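Local structure of TrwG component of type IV secretion system (Bartonella birtlesii, 4JF8) at residues A[43-48]-A[143-148]; A[72-77]-A[162-167]. The protein probably serves as a membrane-associated VirB8-family component of a type IV secretion system, represented here by its VirB8 domain. All coordinates share one frame; numbering follows the deposited sequence.

Interaction 1: residues A[43-48]-A[143-148]; sequences VVDRYW and IGYTYV. With EDO (1,2-ethanediol), chain D.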
ATOM      1  N   VAL A  43      -7.632  14.199  -7.050  1.00 11.98           N
ATOM      2  CA  VAL A  43      -6.929  12.948  -7.357  1.00 11.55           C
ATOM      3  C   VAL A  43      -6.107  12.456  -6.151  1.00 10.86           C
ATOM      4  O   VAL A  43      -6.132  11.269  -5.806  1.00 10.41           O
ATOM      5  CB  VAL A  43      -6.088  13.088  -8.660  1.00 12.59           C
ATOM      6  CG1 VAL A  43      -5.259  11.858  -8.906  1.00 12.92           C
ATOM      7  CG2 VAL A  43      -6.994  13.312  -9.858  1.00 13.13           C
ATOM      8  N   VAL A  44      -5.390  13.354  -5.493  1.00 10.35           N
ATOM      9  CA  VAL A  44      -4.613  12.970  -4.325  1.00 10.08           C
ATOM     10  C   VAL A  44      -5.518  12.633  -3.143  1.00  9.90           C
ATOM     11  O   VAL A  44      -5.295  11.628  -2.457  1.00  9.39           O
ATOM     12  CB  VAL A  44      -3.542  14.016  -3.974  1.00 10.72           C
ATOM     13  CG1 VAL A  44      -2.926  13.720  -2.623  1.00 10.64           C
ATOM     14  CG2 VAL A  44      -2.489  14.049  -5.091  1.00 11.28           C
ATOM     15  N   ASP A  45      -6.569  13.408  -2.910  1.00  9.62           N
ATOM     16  CA  ASP A  45      -7.458  13.104  -1.803  1.00  9.63           C
ATOM     17  C   ASP A  45      -8.102  11.725  -2.044  1.00  9.18           C
ATOM     18  O   ASP A  45      -8.216  10.907  -1.129  1.00  9.25           O
ATOM     19  CB  ASP A  45      -8.562  14.145  -1.647  1.00 10.08           C
ATOM     20  CG  ASP A  45      -8.080  15.477  -1.102  1.00 10.57           C
ATOM     21  OD1 ASP A  45      -6.882  15.705  -0.881  1.00 10.37           O
ATOM     22  OD2 ASP A  45      -8.970  16.371  -0.936  1.00 12.00           O
ATOM     23  N   ARG A  46      -8.519  11.445  -3.278  1.00  9.20           N
ATOM     24  CA  ARG A  46      -9.117  10.140  -3.589  1.00  9.32           C
ATOM     25  C   ARG A  46      -8.133   9.000  -3.333  1.00  8.78           C
ATOM     26  O   ARG A  46      -8.527   7.956  -2.837  1.00  8.42           O
ATOM     27  CB  ARG A  46      -9.636  10.077  -5.027  1.00 10.54           C
ATOM     28  CG  ARG A  46     -10.945  10.826  -5.236  1.00 11.79           C
ATOM     29  CD  ARG A  46     -11.431  10.686  -6.658  1.00 13.84           C
ATOM     30  NE  ARG A  46     -12.839  11.060  -6.746  1.00 15.74           N
ATOM     31  CZ  ARG A  46     -13.463  11.478  -7.842  1.00 19.24           C
ATOM     32  NH1 ARG A  46     -12.819  11.611  -8.998  1.00 21.57           N
ATOM     33  NH2 ARG A  46     -14.748  11.785  -7.763  1.00 20.41           N
ATOM     34  N   TYR A  47      -6.854   9.203  -3.654  1.00  8.34           N
ATOM     35  CA  TYR A  47      -5.836   8.183  -3.380  1.00  8.18           C
ATOM     36  C   TYR A  47      -5.831   7.831  -1.894  1.00  8.06           C
ATOM     37  O   TYR A  47      -5.895   6.639  -1.530  1.00  8.05           O
ATOM     38  CB  TYR A  47      -4.457   8.671  -3.814  1.00  8.11           C
ATOM     39  CG  TYR A  47      -3.339   7.742  -3.414  1.00  8.19           C
ATOM     40  CD1 TYR A  47      -3.055   6.617  -4.163  1.00  8.05           C
ATOM     41  CD2 TYR A  47      -2.605   7.948  -2.239  1.00  8.32           C
ATOM     42  CE1 TYR A  47      -2.041   5.741  -3.798  1.00  8.20           C
ATOM     43  CE2 TYR A  47      -1.593   7.075  -1.858  1.00  8.58           C
ATOM     44  CZ  TYR A  47      -1.332   5.966  -2.638  1.00  8.37           C
ATOM     45  OH  TYR A  47      -0.343   5.075  -2.279  1.00  8.96           O
ATOM     46  N   TRP A  48      -5.750   8.836  -1.033  1.00  8.37           N
ATOM     47  CA  TRP A  48      -5.687   8.594   0.410  1.00  8.26           C
ATOM     48  C   TRP A  48      -6.984   8.040   0.991  1.00  8.29           C
ATOM     49  O   TRP A  48      -6.957   7.125   1.821  1.00  8.44           O
ATOM     50  CB  TRP A  48      -5.203   9.837   1.174  1.00  8.44           C
ATOM     51  CG  TRP A  48      -3.759  10.075   0.884  1.00  8.82           C
ATOM     52  CD1 TRP A  48      -3.229  11.066   0.104  1.00  9.34           C
ATOM     53  CD2 TRP A  48      -2.661   9.261   1.307  1.00  8.85           C
ATOM     54  NE1 TRP A  48      -1.870  10.910   0.017  1.00  9.80           N
ATOM     55  CE2 TRP A  48      -1.493   9.804   0.736  1.00  9.39           C
ATOM     56  CE3 TRP A  48      -2.557   8.103   2.085  1.00  9.21           C
ATOM     57  CZ2 TRP A  48      -0.231   9.221   0.941  1.00  9.51           C
ATOM     58  CZ3 TRP A  48      -1.310   7.557   2.293  1.00  9.55           C
ATOM     59  CH2 TRP A  48      -0.173   8.111   1.724  1.00  9.86           C
ATOM     60  N   ILE A 143     -16.569  10.546   5.803  1.00  9.67           N
ATOM     61  CA  ILE A 143     -15.194  10.695   6.281  1.00  9.76           C
ATOM     62  C   ILE A 143     -14.818  12.160   6.398  1.00  9.84           C
ATOM     63  O   ILE A 143     -14.993  12.938   5.456  1.00 11.06           O
ATOM     64  CB  ILE A 143     -14.210  10.017   5.319  1.00  9.73           C
ATOM     65  CG1 ILE A 143     -14.687   8.598   4.997  1.00  9.98           C
ATOM     66  CG2 ILE A 143     -12.809   9.992   5.923  1.00 10.08           C
ATOM     67  CD1 ILE A 143     -13.752   7.804   4.113  1.00 10.00           C
ATOM     68  N   GLY A 144     -14.303  12.545   7.561  1.00  9.65           N
ATOM     69  CA  GLY A 144     -13.663  13.840   7.715  1.00  9.60           C
ATOM     70  C   GLY A 144     -12.168  13.610   7.687  1.00  9.70           C
ATOM     71  O   GLY A 144     -11.670  12.623   8.246  1.00  9.78           O
ATOM     72  N   TYR A 145     -11.441  14.504   7.035  1.00  9.98           N
ATOM     73  CA  TYR A 145      -9.991  14.328   6.869  1.00 10.30           C
ATOM     74  C   TYR A 145      -9.294  15.659   6.758  1.00 10.79           C
ATOM     75  O   TYR A 145      -9.920  16.684   6.481  1.00 11.79           O
ATOM     76  CB  TYR A 145      -9.665  13.425   5.676  1.00 10.20           C
ATOM     77  CG  TYR A 145     -10.004  14.012   4.328  1.00 10.24           C
ATOM     78  CD1 TYR A 145      -9.063  14.674   3.570  1.00 10.66           C
ATOM     79  CD2 TYR A 145     -11.293  13.893   3.804  1.00 10.57           C
ATOM     80  CE1 TYR A 145      -9.370  15.203   2.319  1.00 11.01           C
ATOM     81  CE2 TYR A 145     -11.618  14.420   2.568  1.00 10.77           C
ATOM     82  CZ  TYR A 145     -10.651  15.060   1.816  1.00 10.75           C
ATOM     83  OH  TYR A 145     -10.962  15.572   0.569  1.00 11.84           O
ATOM     84  N   THR A 146      -7.989  15.637   6.967  1.00 11.11           N
ATOM     85  CA  THR A 146      -7.144  16.814   6.885  1.00 11.85           C
ATOM     86  C   THR A 146      -5.733  16.326   6.581  1.00 11.56           C
ATOM     87  O   THR A 146      -5.451  15.128   6.608  1.00 11.72           O
ATOM     88  CB  THR A 146      -7.176  17.610   8.211  1.00 13.09           C
ATOM     89  OG1 THR A 146      -6.587  18.898   8.003  1.00 15.89           O
ATOM     90  CG2 THR A 146      -6.465  16.866   9.333  1.00 14.10           C
ATOM     91  N   TYR A 147      -4.854  17.270   6.303  1.00 11.05           N
ATOM     92  CA  TYR A 147      -3.425  16.985   6.142  1.00 11.25           C
ATOM     93  C   TYR A 147      -2.673  17.851   7.133  1.00 11.95           C
ATOM     94  O   TYR A 147      -2.788  19.081   7.081  1.00 13.63           O
ATOM     95  CB  TYR A 147      -2.950  17.286   4.725  1.00 11.06           C
ATOM     96  CG  TYR A 147      -3.582  16.447   3.634  1.00 10.70           C
ATOM     97  CD1 TYR A 147      -4.790  16.814   3.044  1.00 10.79           C
ATOM     98  CD2 TYR A 147      -2.952  15.303   3.175  1.00 10.68           C
ATOM     99  CE1 TYR A 147      -5.342  16.065   2.031  1.00 10.93           C
ATOM    100  CE2 TYR A 147      -3.491  14.543   2.157  1.00 10.25           C
ATOM    101  CZ  TYR A 147      -4.684  14.927   1.587  1.00 10.63           C
ATOM    102  OH  TYR A 147      -5.184  14.186   0.532  1.00 10.72           O
ATOM    103  N   VAL A 148      -1.913  17.216   8.010  1.00 11.92           N
ATOM    104  CA  VAL A 148      -1.248  17.913   9.114  1.00 13.20           C
ATOM    105  C   VAL A 148       0.226  18.200   8.837  1.00 13.50           C
ATOM    106  O   VAL A 148       0.874  18.832   9.665  1.00 15.56           O
ATOM    107  CB  VAL A 148      -1.420  17.171  10.457  1.00 13.49           C
ATOM    108  CG1 VAL A 148      -2.906  16.941  10.742  1.00 13.81           C
ATOM    109  CG2 VAL A 148      -0.632  15.874  10.522  1.00 13.83           C
TER
HETATM  110  C1  EDO D 303       1.639  10.367  -2.321  0.50 19.07           C
HETATM  111  O1  EDO D 303       2.431  11.277  -3.094  0.50 20.28           O
HETATM  112  C2  EDO D 303       0.188  10.571  -2.709  0.50 18.97           C
HETATM  113  O2  EDO D 303      -0.209  11.840  -2.170  0.50 19.64           O
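The seam between the N-terminal helix 42-57 and the antiparallel sheet of the VirB8 domain is tied by D45, whose carboxylate takes a tyrosine hydroxyl on each oxygen. Y147 OH donates to OD1 of D45 at 2.7 Å, and Y145 OH to OD2 of D45 at 2.6 Å. D45 CG stands anti to the carbonyl carbon (chi1 -72°), beside the backbone N. Both hydroxyls come in from out of the carboxylate plane, yet the rings are turned differently: that of Y145 stands nearly upright to the carboxylate (81°), whereas that of Y147 is inclined far less (29°). In this NTF2-like fold the two phenols, both borne by strand 137-147, bridge the 10.9 Å that separate the axes of the two segments at their closest. S39 OG and the backbone N of Y40 add a second bond to OD2 and OD1, respectively; four bonds around a buried carboxylate are consistent with its being ionised. Alongside, W48 CD1 packs at the edge of the Y147 ring, 4.0 Å from CE2 of Y147. The indole N-H of W48 turns instead to a 1,2-ethanediol, probably from the crystallisation liquor, with NE1 2.9 Å from O2 of the diol, which also bonds W48 NE1 of the second subunit.

Interaction 2: residues A[72-77]-A[162-167]; sequences ALLSTA and LGFQVT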
ATOM      1  N   ALA A  72      -4.233   2.613  11.342  1.00  8.67           N
ATOM      2  CA  ALA A  72      -3.818   3.347  12.532  1.00  8.83           C
ATOM      3  C   ALA A  72      -2.988   4.577  12.184  1.00  8.41           C
ATOM      4  O   ALA A  72      -3.186   5.662  12.734  1.00  8.57           O
ATOM      5  CB  ALA A  72      -3.060   2.446  13.488  1.00  9.33           C
ATOM      6  N   LEU A  73      -2.055   4.401  11.246  1.00  8.40           N
ATOM      7  CA  LEU A  73      -1.176   5.512  10.862  1.00  8.70           C
ATOM      8  C   LEU A  73      -1.950   6.695  10.316  1.00  8.55           C
ATOM      9  O   LEU A  73      -1.618   7.851  10.564  1.00  8.73           O
ATOM     10  CB  LEU A  73      -0.173   5.005   9.826  1.00  9.29           C
ATOM     11  CG  LEU A  73       0.872   6.009   9.357  1.00 10.03           C
ATOM     12  CD1 LEU A  73       1.856   6.374  10.463  1.00 10.95           C
ATOM     13  CD2 LEU A  73       1.558   5.462   8.113  1.00 10.49           C
ATOM     14  N   LEU A  74      -3.001   6.407   9.560  1.00  8.14           N
ATOM     15  CA  LEU A  74      -3.762   7.424   8.853  1.00  8.41           C
ATOM     16  C   LEU A  74      -4.920   7.990   9.643  1.00  8.33           C
ATOM     17  O   LEU A  74      -5.689   8.775   9.086  1.00  8.67           O
ATOM     18  CB  LEU A  74      -4.246   6.851   7.510  1.00  8.34           C
ATOM     19  CG  LEU A  74      -3.185   6.351   6.522  1.00  8.70           C
ATOM     20  CD1 LEU A  74      -3.885   5.944   5.247  1.00  8.80           C
ATOM     21  CD2 LEU A  74      -2.129   7.421   6.254  1.00  9.17           C
ATOM     22  N   SER A  75      -5.019   7.632  10.921  1.00  8.25           N
ATOM     23  CA  SER A  75      -6.114   8.077  11.794  1.00  8.50           C
ATOM     24  C   SER A  75      -5.597   8.977  12.896  1.00  9.17           C
ATOM     25  O   SER A  75      -4.547   8.716  13.468  1.00  9.39           O
ATOM     26  CB  SER A  75      -6.759   6.866  12.459  1.00  8.63           C
ATOM     27  OG  SER A  75      -7.310   5.941  11.509  1.00  8.65           O
ATOM     28  N   THR A  76      -6.348  10.015  13.239  1.00  9.12           N
ATOM     29  CA  THR A  76      -6.039  10.770  14.448  1.00  9.94           C
ATOM     30  C   THR A  76      -6.140   9.863  15.653  1.00  9.98           C
ATOM     31  O   THR A  76      -6.735   8.782  15.587  1.00  9.29           O
ATOM     32  CB  THR A  76      -7.019  11.924  14.685  1.00 10.18           C
ATOM     33  OG1 THR A  76      -8.330  11.358  14.870  1.00 10.82           O
ATOM     34  CG2 THR A  76      -6.988  12.974  13.548  1.00 10.60           C
ATOM     35  N   ALA A  77      -5.595  10.308  16.774  1.00 10.69           N
ATOM     36  CA  ALA A  77      -5.654   9.527  18.002  1.00 10.83           C
ATOM     37  C   ALA A  77      -7.081   9.106  18.366  1.00 11.00           C
ATOM     38  O   ALA A  77      -7.333   7.962  18.727  1.00 11.15           O
ATOM     39  CB  ALA A  77      -5.010  10.321  19.134  1.00 11.48           C
ATOM     40  N   LEU A 162       2.378  13.396   3.560  1.00 10.01           N
ATOM     41  CA  LEU A 162       1.649  14.644   3.690  1.00 10.31           C
ATOM     42  C   LEU A 162       0.961  14.799   5.020  1.00  9.80           C
ATOM     43  O   LEU A 162       0.327  15.831   5.273  1.00 10.53           O
ATOM     44  CB  LEU A 162       0.629  14.757   2.565  1.00 10.87           C
ATOM     45  CG  LEU A 162       1.142  14.562   1.139  1.00 11.95           C
ATOM     46  CD1 LEU A 162      -0.017  14.684   0.170  1.00 12.55           C
ATOM     47  CD2 LEU A 162       2.237  15.545   0.808  1.00 12.42           C
ATOM     48  N   GLY A 163       1.026  13.782   5.865  1.00  9.49           N
ATOM     49  CA  GLY A 163       0.288  13.813   7.117  1.00  9.37           C
ATOM     50  C   GLY A 163      -1.203  13.729   6.922  1.00  9.35           C
ATOM     51  O   GLY A 163      -1.960  14.395   7.629  1.00 10.07           O
ATOM     52  N   PHE A 164      -1.646  12.917   5.968  1.00  9.09           N
ATOM     53  CA  PHE A 164      -3.067  12.629   5.856  1.00  8.79           C
ATOM     54  C   PHE A 164      -3.575  12.035   7.160  1.00  8.98           C
ATOM     55  O   PHE A 164      -2.979  11.122   7.699  1.00  8.67           O
ATOM     56  CB  PHE A 164      -3.300  11.636   4.712  1.00  8.95           C
ATOM     57  CG  PHE A 164      -4.742  11.205   4.546  1.00  8.85           C
ATOM     58  CD1 PHE A 164      -5.663  12.022   3.905  1.00  8.83           C
ATOM     59  CD2 PHE A 164      -5.166   9.971   4.997  1.00  8.87           C
ATOM     60  CE1 PHE A 164      -6.983  11.623   3.727  1.00  9.02           C
ATOM     61  CE2 PHE A 164      -6.472   9.585   4.823  1.00  8.91           C
ATOM     62  CZ  PHE A 164      -7.366  10.403   4.178  1.00  8.99           C
ATOM     63  N   GLN A 165      -4.688  12.566   7.648  1.00  9.15           N
ATOM     64  CA  GLN A 165      -5.307  12.118   8.888  1.00  9.56           C
ATOM     65  C   GLN A 165      -6.810  12.115   8.740  1.00  9.24           C
ATOM     66  O   GLN A 165      -7.415  13.150   8.401  1.00  9.81           O
ATOM     67  CB  GLN A 165      -4.931  13.006  10.074  1.00  9.68           C
ATOM     68  CG  GLN A 165      -3.474  12.954  10.469  1.00 10.11           C
ATOM     69  CD  GLN A 165      -3.112  11.668  11.170  1.00 10.40           C
ATOM     70  OE1 GLN A 165      -2.838  10.617  10.536  1.00 11.35           O
ATOM     71  NE2 GLN A 165      -3.115  11.720  12.467  1.00 10.74           N
ATOM     72  N   VAL A 166      -7.406  10.955   8.995  1.00  9.19           N
ATOM     73  CA  VAL A 166      -8.856  10.845   9.106  1.00  8.95           C
ATOM     74  C   VAL A 166      -9.226  11.333  10.499  1.00  9.43           C
ATOM     75  O   VAL A 166      -8.754  10.784  11.516  1.00  9.68           O
ATOM     76  CB  VAL A 166      -9.322   9.422   8.839  1.00  8.72           C
ATOM     77  CG1 VAL A 166     -10.789   9.230   9.228  1.00  8.87           C
ATOM     78  CG2 VAL A 166      -9.089   9.061   7.386  1.00  8.69           C
ATOM     79  N   THR A 167     -10.086  12.361  10.537  1.00  9.52           N
ATOM     80  CA  THR A 167     -10.493  13.012  11.785  1.00 10.36           C
ATOM     81  C   THR A 167     -11.853  12.535  12.266  1.00  9.99           C
ATOM     82  O   THR A 167     -12.194  12.718  13.434  1.00 10.42           O
ATOM     83  CB  THR A 167     -10.543  14.537  11.608  1.00 11.27           C
ATOM     84  OG1 THR A 167     -11.477  14.840  10.559  1.00 13.05           O
ATOM     85  CG2 THR A 167      -9.152  15.076  11.272  1.00 12.19           C
TER
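L74, T76 and Q165 account for most of the surface buried where the turn after helix 64-73 meets the start of strand 164-173. L74 contributes through both backbone and side chain. Its carbonyl O accepts the N-H of V166, with N 2.8 Å from L74 O in an almost straight bond (170°) lying in the carbonyl plane, and the same oxygen receives a CA-H contact from Q165. The L74 side chain crosses that of F164 at about a right angle; CB of L74 sits at the edge of the F164 ring, 4.1 Å from CD2 of F164. W48 and Y52 of helix 42-57 also touch L74, so the leucine is wedged between that helix and the strand.

T76 completes the bridge from the other side of S75: its N lies 3.1 Å from V166 O, again nearly straight. The T76 hydroxyl makes a weak bond to that oxygen and also caps V79 N at the start of helix 77-85. Its methyl is left for packing, CG2 resting 3.8 Å from CG2 of T167 and 4.0 Å from CB of Q165. The Q165 chain bends at chi2 (-74°), which folds its terminal amide back over the backbone of the turn, near L73 and S75. S75 itself directs its CB away from the strand, and its OG is bonded to Y52 OH and T71 O.

V166 thus gives its N-H to the residue before S75 and takes one from the residue after it, the pattern of a parallel beta bridge. Here a single bridge lays the short linker between two helices, ending in a threonine N-cap, against a strand that is outermost in the antiparallel sheet within this chain of the VirB8 domain.

How the interactions relate
Interactions 1 and 2, with centres about 9 Å apart, meet through neighbouring strands of one sheet. The backbone joins them in two places: G144 O lies 2.8 Å from T167 N, and V148 N lies 2.8 Å from G163 O, both probable hydrogen bonds. Side chains also meet on the helix side, where W48 CB approaches F164 CD1 at 3.5 Å and the F164 ring also meets Y147 edge-to-face. F164 is therefore shared, touching L74 in interaction 2 and W48 and Y147 of interaction 1. The diol, by contrast, belongs to interaction 1, where Y47 and W48 face the second subunit; from interaction 2, L162 reaches V44 of that subunit.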